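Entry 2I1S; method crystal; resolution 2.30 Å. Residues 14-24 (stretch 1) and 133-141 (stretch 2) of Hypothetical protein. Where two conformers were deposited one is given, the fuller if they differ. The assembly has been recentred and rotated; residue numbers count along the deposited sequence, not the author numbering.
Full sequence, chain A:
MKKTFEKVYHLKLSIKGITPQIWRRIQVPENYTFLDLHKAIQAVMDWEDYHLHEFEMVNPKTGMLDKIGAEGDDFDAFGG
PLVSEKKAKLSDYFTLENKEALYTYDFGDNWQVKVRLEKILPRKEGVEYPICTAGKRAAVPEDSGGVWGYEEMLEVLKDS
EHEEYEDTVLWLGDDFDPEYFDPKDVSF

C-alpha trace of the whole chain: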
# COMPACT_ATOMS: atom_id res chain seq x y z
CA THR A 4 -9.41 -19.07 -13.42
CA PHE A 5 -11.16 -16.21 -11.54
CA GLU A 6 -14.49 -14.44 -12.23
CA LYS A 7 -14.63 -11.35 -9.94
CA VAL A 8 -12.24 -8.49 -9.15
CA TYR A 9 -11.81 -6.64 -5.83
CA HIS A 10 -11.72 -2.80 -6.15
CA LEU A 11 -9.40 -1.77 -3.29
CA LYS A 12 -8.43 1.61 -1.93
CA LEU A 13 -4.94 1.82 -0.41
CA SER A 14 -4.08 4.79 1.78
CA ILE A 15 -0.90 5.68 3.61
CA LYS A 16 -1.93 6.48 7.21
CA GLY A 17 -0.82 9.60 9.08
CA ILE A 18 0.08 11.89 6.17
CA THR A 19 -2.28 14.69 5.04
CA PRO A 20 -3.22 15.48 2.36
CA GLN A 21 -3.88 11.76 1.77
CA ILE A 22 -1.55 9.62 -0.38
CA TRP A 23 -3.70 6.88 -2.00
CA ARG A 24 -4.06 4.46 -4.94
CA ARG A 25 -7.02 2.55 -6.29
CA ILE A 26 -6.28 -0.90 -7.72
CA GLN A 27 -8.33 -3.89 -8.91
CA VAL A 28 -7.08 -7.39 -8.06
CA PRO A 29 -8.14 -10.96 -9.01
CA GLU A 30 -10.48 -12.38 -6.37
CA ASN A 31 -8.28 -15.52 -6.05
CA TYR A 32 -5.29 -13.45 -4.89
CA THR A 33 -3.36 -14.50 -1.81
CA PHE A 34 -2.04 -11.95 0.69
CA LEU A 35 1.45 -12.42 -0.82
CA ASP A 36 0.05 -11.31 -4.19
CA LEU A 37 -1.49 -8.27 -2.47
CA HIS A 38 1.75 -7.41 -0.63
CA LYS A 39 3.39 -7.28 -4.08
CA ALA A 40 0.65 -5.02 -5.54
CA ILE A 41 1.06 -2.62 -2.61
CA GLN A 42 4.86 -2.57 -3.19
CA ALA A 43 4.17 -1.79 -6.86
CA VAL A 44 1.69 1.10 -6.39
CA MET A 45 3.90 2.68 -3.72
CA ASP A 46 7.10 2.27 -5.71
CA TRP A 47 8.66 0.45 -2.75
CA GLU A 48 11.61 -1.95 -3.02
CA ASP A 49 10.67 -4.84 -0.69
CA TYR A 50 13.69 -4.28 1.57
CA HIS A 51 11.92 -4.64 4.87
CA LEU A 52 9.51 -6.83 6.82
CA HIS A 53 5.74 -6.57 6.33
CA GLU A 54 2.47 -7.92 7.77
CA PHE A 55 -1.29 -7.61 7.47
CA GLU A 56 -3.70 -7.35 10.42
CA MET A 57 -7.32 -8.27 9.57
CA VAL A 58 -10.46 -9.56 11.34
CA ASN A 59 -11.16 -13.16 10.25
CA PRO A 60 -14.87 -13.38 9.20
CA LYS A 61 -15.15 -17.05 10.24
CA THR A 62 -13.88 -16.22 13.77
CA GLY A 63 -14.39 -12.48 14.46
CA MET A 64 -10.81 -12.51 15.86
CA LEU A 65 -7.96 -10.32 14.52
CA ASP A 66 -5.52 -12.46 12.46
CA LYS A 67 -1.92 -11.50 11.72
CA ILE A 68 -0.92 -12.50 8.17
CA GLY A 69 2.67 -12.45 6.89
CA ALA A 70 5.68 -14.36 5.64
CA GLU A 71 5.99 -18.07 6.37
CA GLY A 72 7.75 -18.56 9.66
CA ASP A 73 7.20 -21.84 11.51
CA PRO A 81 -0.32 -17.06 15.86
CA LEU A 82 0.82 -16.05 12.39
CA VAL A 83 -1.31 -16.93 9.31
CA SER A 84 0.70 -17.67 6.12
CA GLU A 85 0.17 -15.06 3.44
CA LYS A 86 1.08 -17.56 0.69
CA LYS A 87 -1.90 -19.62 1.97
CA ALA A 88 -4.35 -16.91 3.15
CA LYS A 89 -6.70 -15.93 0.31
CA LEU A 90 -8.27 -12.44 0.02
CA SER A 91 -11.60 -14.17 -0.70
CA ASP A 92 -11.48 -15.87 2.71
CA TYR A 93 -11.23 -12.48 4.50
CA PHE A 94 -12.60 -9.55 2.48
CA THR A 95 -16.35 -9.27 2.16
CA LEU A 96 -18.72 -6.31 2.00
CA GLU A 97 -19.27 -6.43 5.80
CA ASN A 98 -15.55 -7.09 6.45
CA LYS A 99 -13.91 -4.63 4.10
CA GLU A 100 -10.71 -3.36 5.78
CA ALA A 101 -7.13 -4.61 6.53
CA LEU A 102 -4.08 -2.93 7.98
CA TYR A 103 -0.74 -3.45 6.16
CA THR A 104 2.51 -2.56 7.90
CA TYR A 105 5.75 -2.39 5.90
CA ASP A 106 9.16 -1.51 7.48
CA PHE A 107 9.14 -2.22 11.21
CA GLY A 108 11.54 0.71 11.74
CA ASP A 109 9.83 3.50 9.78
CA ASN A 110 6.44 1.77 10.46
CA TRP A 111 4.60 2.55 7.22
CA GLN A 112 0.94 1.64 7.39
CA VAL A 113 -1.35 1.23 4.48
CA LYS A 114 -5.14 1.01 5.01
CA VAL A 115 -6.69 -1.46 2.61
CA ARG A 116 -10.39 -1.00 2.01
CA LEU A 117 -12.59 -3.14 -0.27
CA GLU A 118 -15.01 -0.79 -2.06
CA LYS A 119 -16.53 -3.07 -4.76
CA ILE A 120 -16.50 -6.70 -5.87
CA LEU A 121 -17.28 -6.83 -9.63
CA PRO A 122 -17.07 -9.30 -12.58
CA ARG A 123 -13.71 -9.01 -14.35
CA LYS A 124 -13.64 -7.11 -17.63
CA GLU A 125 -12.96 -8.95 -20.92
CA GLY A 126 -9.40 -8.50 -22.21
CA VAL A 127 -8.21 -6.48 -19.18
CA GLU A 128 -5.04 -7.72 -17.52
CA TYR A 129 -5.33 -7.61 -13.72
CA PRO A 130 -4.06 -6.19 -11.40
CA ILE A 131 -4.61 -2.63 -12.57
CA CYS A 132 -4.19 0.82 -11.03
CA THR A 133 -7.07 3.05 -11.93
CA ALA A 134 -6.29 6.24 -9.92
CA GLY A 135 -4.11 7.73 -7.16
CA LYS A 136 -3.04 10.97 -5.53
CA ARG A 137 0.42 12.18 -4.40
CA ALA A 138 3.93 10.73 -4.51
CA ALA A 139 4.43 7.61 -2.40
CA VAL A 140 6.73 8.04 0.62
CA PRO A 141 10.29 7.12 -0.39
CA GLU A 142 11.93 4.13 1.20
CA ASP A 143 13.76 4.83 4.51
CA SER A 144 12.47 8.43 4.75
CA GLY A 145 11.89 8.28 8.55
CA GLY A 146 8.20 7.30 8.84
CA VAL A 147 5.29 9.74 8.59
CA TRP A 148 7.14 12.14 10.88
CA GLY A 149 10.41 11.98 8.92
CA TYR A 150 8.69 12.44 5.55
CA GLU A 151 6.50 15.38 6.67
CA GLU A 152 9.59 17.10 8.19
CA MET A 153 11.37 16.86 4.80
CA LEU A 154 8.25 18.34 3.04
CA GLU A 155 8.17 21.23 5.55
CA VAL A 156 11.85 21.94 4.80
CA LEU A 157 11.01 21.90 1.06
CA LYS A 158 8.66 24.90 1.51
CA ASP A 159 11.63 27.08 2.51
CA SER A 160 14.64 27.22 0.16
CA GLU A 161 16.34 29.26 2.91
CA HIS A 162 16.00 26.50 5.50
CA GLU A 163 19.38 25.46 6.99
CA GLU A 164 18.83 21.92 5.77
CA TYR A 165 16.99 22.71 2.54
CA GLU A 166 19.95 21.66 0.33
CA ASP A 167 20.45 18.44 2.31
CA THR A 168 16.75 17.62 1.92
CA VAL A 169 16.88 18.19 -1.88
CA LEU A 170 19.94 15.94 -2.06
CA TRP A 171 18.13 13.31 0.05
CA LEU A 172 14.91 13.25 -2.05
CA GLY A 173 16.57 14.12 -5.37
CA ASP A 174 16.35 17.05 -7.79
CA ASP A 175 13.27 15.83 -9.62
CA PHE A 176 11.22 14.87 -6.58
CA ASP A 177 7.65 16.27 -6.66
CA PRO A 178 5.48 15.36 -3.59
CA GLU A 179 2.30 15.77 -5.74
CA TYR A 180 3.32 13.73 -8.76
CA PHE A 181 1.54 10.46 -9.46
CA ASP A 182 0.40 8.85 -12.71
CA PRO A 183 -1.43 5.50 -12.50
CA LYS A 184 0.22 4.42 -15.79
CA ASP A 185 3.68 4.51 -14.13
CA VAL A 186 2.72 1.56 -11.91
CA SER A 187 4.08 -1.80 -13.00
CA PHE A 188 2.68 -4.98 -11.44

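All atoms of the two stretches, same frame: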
# COMPACT_ATOMS: atom_id res chain seq x y z
N SER A 14 -4.48 3.48 1.31
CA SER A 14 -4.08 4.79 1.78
C SER A 14 -2.97 4.71 2.81
O SER A 14 -3.02 3.93 3.75
CB SER A 14 -5.28 5.62 2.32
OG SER A 14 -5.58 5.37 3.69
N ILE A 15 -1.94 5.52 2.60
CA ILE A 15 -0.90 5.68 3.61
C ILE A 15 -1.53 6.44 4.79
O ILE A 15 -2.04 7.57 4.63
CB ILE A 15 0.35 6.43 3.05
CG1 ILE A 15 1.08 5.58 2.05
CG2 ILE A 15 1.35 6.74 4.18
CD1 ILE A 15 2.21 6.30 1.40
N LYS A 16 -1.51 5.81 5.96
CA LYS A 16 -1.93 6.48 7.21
C LYS A 16 -0.97 7.53 7.74
O LYS A 16 0.25 7.38 7.67
CB LYS A 16 -2.04 5.47 8.33
CG LYS A 16 -3.23 4.56 8.22
CD LYS A 16 -3.22 3.65 9.42
CE LYS A 16 -3.19 4.48 10.69
NZ LYS A 16 -3.89 3.71 11.77
N GLY A 17 -1.54 8.59 8.32
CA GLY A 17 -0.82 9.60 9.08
C GLY A 17 -0.27 10.75 8.26
O GLY A 17 0.31 11.65 8.81
N ILE A 18 -0.41 10.74 6.96
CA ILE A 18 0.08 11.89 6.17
C ILE A 18 -1.17 12.58 5.56
O ILE A 18 -2.05 11.89 5.01
CB ILE A 18 1.10 11.43 5.07
CG1 ILE A 18 2.49 11.30 5.67
CG2 ILE A 18 1.20 12.43 3.88
CD1 ILE A 18 3.19 10.12 5.12
N THR A 19 -1.25 13.91 5.71
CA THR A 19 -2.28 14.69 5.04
C THR A 19 -1.61 15.83 4.25
O THR A 19 -0.55 16.34 4.66
CB THR A 19 -3.39 15.22 6.00
OG1 THR A 19 -2.79 16.05 6.97
CG2 THR A 19 -4.12 14.10 6.71
N PRO A 20 -2.17 16.19 3.08
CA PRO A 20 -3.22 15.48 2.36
C PRO A 20 -2.92 13.98 2.16
O PRO A 20 -1.75 13.56 2.16
CB PRO A 20 -3.26 16.20 1.01
CG PRO A 20 -2.79 17.55 1.28
CD PRO A 20 -1.79 17.45 2.39
N GLN A 21 -3.97 13.20 1.93
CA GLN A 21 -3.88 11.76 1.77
C GLN A 21 -3.13 11.24 0.52
O GLN A 21 -3.31 11.72 -0.58
CB GLN A 21 -5.28 11.16 1.87
CG GLN A 21 -5.32 9.67 1.81
CD GLN A 21 -6.72 9.15 1.93
OE1 GLN A 21 -7.54 9.32 1.03
NE2 GLN A 21 -7.01 8.53 3.05
N ILE A 22 -2.21 10.31 0.72
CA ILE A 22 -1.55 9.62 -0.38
C ILE A 22 -2.33 8.31 -0.56
O ILE A 22 -2.47 7.55 0.40
CB ILE A 22 -0.06 9.30 -0.05
CG1 ILE A 22 0.76 10.55 0.35
CG2 ILE A 22 0.59 8.52 -1.17
CD1 ILE A 22 2.13 10.20 0.96
N TRP A 23 -2.88 8.08 -1.76
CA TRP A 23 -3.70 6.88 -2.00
C TRP A 23 -3.59 6.41 -3.44
O TRP A 23 -3.17 7.17 -4.31
CB TRP A 23 -5.18 7.07 -1.63
CG TRP A 23 -5.89 8.17 -2.46
CD1 TRP A 23 -5.97 9.49 -2.14
CD2 TRP A 23 -6.53 8.03 -3.74
NE1 TRP A 23 -6.63 10.17 -3.10
CE2 TRP A 23 -6.97 9.31 -4.12
CE3 TRP A 23 -6.73 6.94 -4.63
CZ2 TRP A 23 -7.65 9.56 -5.34
CZ3 TRP A 23 -7.41 7.18 -5.83
CH2 TRP A 23 -7.90 8.50 -6.16
N ARG A 24 -3.96 5.14 -3.63
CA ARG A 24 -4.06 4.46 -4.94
C ARG A 24 -5.30 3.61 -4.98
O ARG A 24 -5.74 3.05 -3.95
CB ARG A 24 -2.87 3.53 -5.18
CG ARG A 24 -1.57 4.08 -4.71
CD ARG A 24 -1.13 5.10 -5.69
NE ARG A 24 0.28 5.52 -5.55
CZ ARG A 24 0.64 6.72 -5.17
NH1 ARG A 24 1.89 7.05 -5.19
NH2 ARG A 24 -0.27 7.61 -4.76
N THR A 133 -6.17 2.17 -11.22
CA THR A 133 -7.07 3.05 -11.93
C THR A 133 -6.89 4.54 -11.63
O THR A 133 -7.27 5.37 -12.46
CB THR A 133 -8.55 2.66 -11.71
OG1 THR A 133 -8.90 2.80 -10.31
CG2 THR A 133 -8.83 1.23 -12.22
N ALA A 134 -6.36 4.87 -10.45
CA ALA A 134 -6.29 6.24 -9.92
C ALA A 134 -5.40 6.32 -8.67
O ALA A 134 -5.13 5.32 -7.98
CB ALA A 134 -7.73 6.75 -9.59
N GLY A 135 -4.93 7.52 -8.37
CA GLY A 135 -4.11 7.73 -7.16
C GLY A 135 -3.88 9.21 -6.94
O GLY A 135 -4.13 10.00 -7.82
N LYS A 136 -3.42 9.58 -5.76
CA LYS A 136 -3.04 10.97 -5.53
C LYS A 136 -1.74 10.95 -4.72
O LYS A 136 -1.63 10.16 -3.79
CB LYS A 136 -4.12 11.69 -4.74
CG LYS A 136 -4.36 13.11 -5.12
CD LYS A 136 -5.09 13.24 -6.43
CE LYS A 136 -5.11 14.68 -6.89
NZ LYS A 136 -6.41 15.46 -6.57
N ARG A 137 -0.80 11.81 -5.11
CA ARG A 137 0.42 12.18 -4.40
C ARG A 137 1.54 11.18 -4.64
O ARG A 137 1.28 10.01 -4.94
CB ARG A 137 0.20 12.40 -2.91
CG ARG A 137 -0.95 13.35 -2.60
CD ARG A 137 -0.81 13.93 -1.24
NE ARG A 137 0.27 14.89 -1.16
CZ ARG A 137 0.90 15.22 -0.04
NH1 ARG A 137 0.57 14.63 1.11
NH2 ARG A 137 1.86 16.16 -0.06
N ALA A 138 2.78 11.64 -4.53
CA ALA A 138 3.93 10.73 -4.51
C ALA A 138 3.90 9.82 -3.27
O ALA A 138 3.64 10.26 -2.16
CB ALA A 138 5.23 11.53 -4.56
N ALA A 139 4.17 8.54 -3.48
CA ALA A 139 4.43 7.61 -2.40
C ALA A 139 5.63 8.04 -1.53
O ALA A 139 6.56 8.72 -1.99
CB ALA A 139 4.64 6.24 -2.98
N VAL A 140 5.60 7.68 -0.25
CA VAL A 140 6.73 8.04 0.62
C VAL A 140 7.95 7.23 0.14
O VAL A 140 7.82 6.04 -0.15
CB VAL A 140 6.42 7.74 2.13
CG1 VAL A 140 5.23 8.60 2.63
CG2 VAL A 140 6.15 6.22 2.39
N PRO A 141 9.12 7.89 0.02
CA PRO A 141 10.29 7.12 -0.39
C PRO A 141 10.69 6.13 0.69
O PRO A 141 10.35 6.32 1.87
CB PRO A 141 11.37 8.18 -0.57
CG PRO A 141 10.52 9.52 -0.84
CD PRO A 141 9.42 9.34 0.15
O HOH W 1 1.98 16.28 3.47

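A short antiparallel pairing of strands often has to be finished by side chains once the backbones part, and the contact between residues 133-141 and 14-24 illustrates how arginines can do this work. No two touching residues are closer than 110 positions in sequence, yet the strands run at 174° to each other, and together the two segments bury 653 Å² of surface.

At the start of the second stretch, Thr 133 makes no contact with its partner. Ala 134 is the first residue to engage. Its carbonyl O lies 3.3 Å from CA of Arg 24, a CA-H...O contact of the kind common between antiparallel strands, while its CB packs 3.8 Å from CZ3 of Trp 23.

Gly 135 faces Arg 24 in a non-hydrogen-bonded pair whose CA atoms are only 4.0 Å apart. Such closeness suits a residue without a side chain: an ideally placed CB here would lie 3.0 Å from CD of Arg 24 and equally near O of Trp 23, a clash with both. On the other face, shared with Lys 136, the indole of Trp 23 lies across the strand. CA of Gly 135 sits 3.8 Å from the centroid of the six-membered ring of Trp 23 and 20° off the ring normal, so the CH group points its contact at the ring face.

Lys 136 supplies the hydrogen-bonded pair. Its N donates to O of Trp 23 at 2.8 Å, and N of Trp 23 returns a bond to O of Lys 136 at 3.2 Å, closing the small ring typical of this register. The same carbonyl O of Lys 136 lies 3.5 Å from CA of Ile 22 in a second CA-H...O contact. On the sheet face shared by Lys 136 and Trp 23, CB of the lysine approaches NE1 of the indole to 3.4 Å, but the end of the lysine chain leads away.

Beyond this point the strand gives way to loop, and Arg 137, with a positive phi of 83°, turns its side chain toward the first stretch. It has the largest area covered by the partner. NH1 of Arg 137 donates to O of Pro 20 at 2.8 Å, and the proline ring, which follows a cis peptide bond, places CD over one face of the guanidinium. A water extends this anchorage, accepting from NH1 of Arg 137 at 3.2 Å and donating to O of Thr 19 at 2.8 Å. The arrangement is reciprocated: Arg 24 grips the carbonyl O of Arg 137 with NH1 at 3.0 Å and NH2 at 2.9 Å, a forked pair of bonds to one acceptor. NH2 of Arg 24 also bonds O of Trp 23 at 3.0 Å, tying the guanidinium to its own strand.

Ala 138 and Ala 139 continue past the edge of that guanidinium. Val 140 then closes the contact with apolar packing, its CG1 lying 3.6 Å from CD1 of Ile 18, 3.9 Å from CD1 of Ile 22 and 4.0 Å from CD1 of Ile 15. Pro 141 is already out of reach.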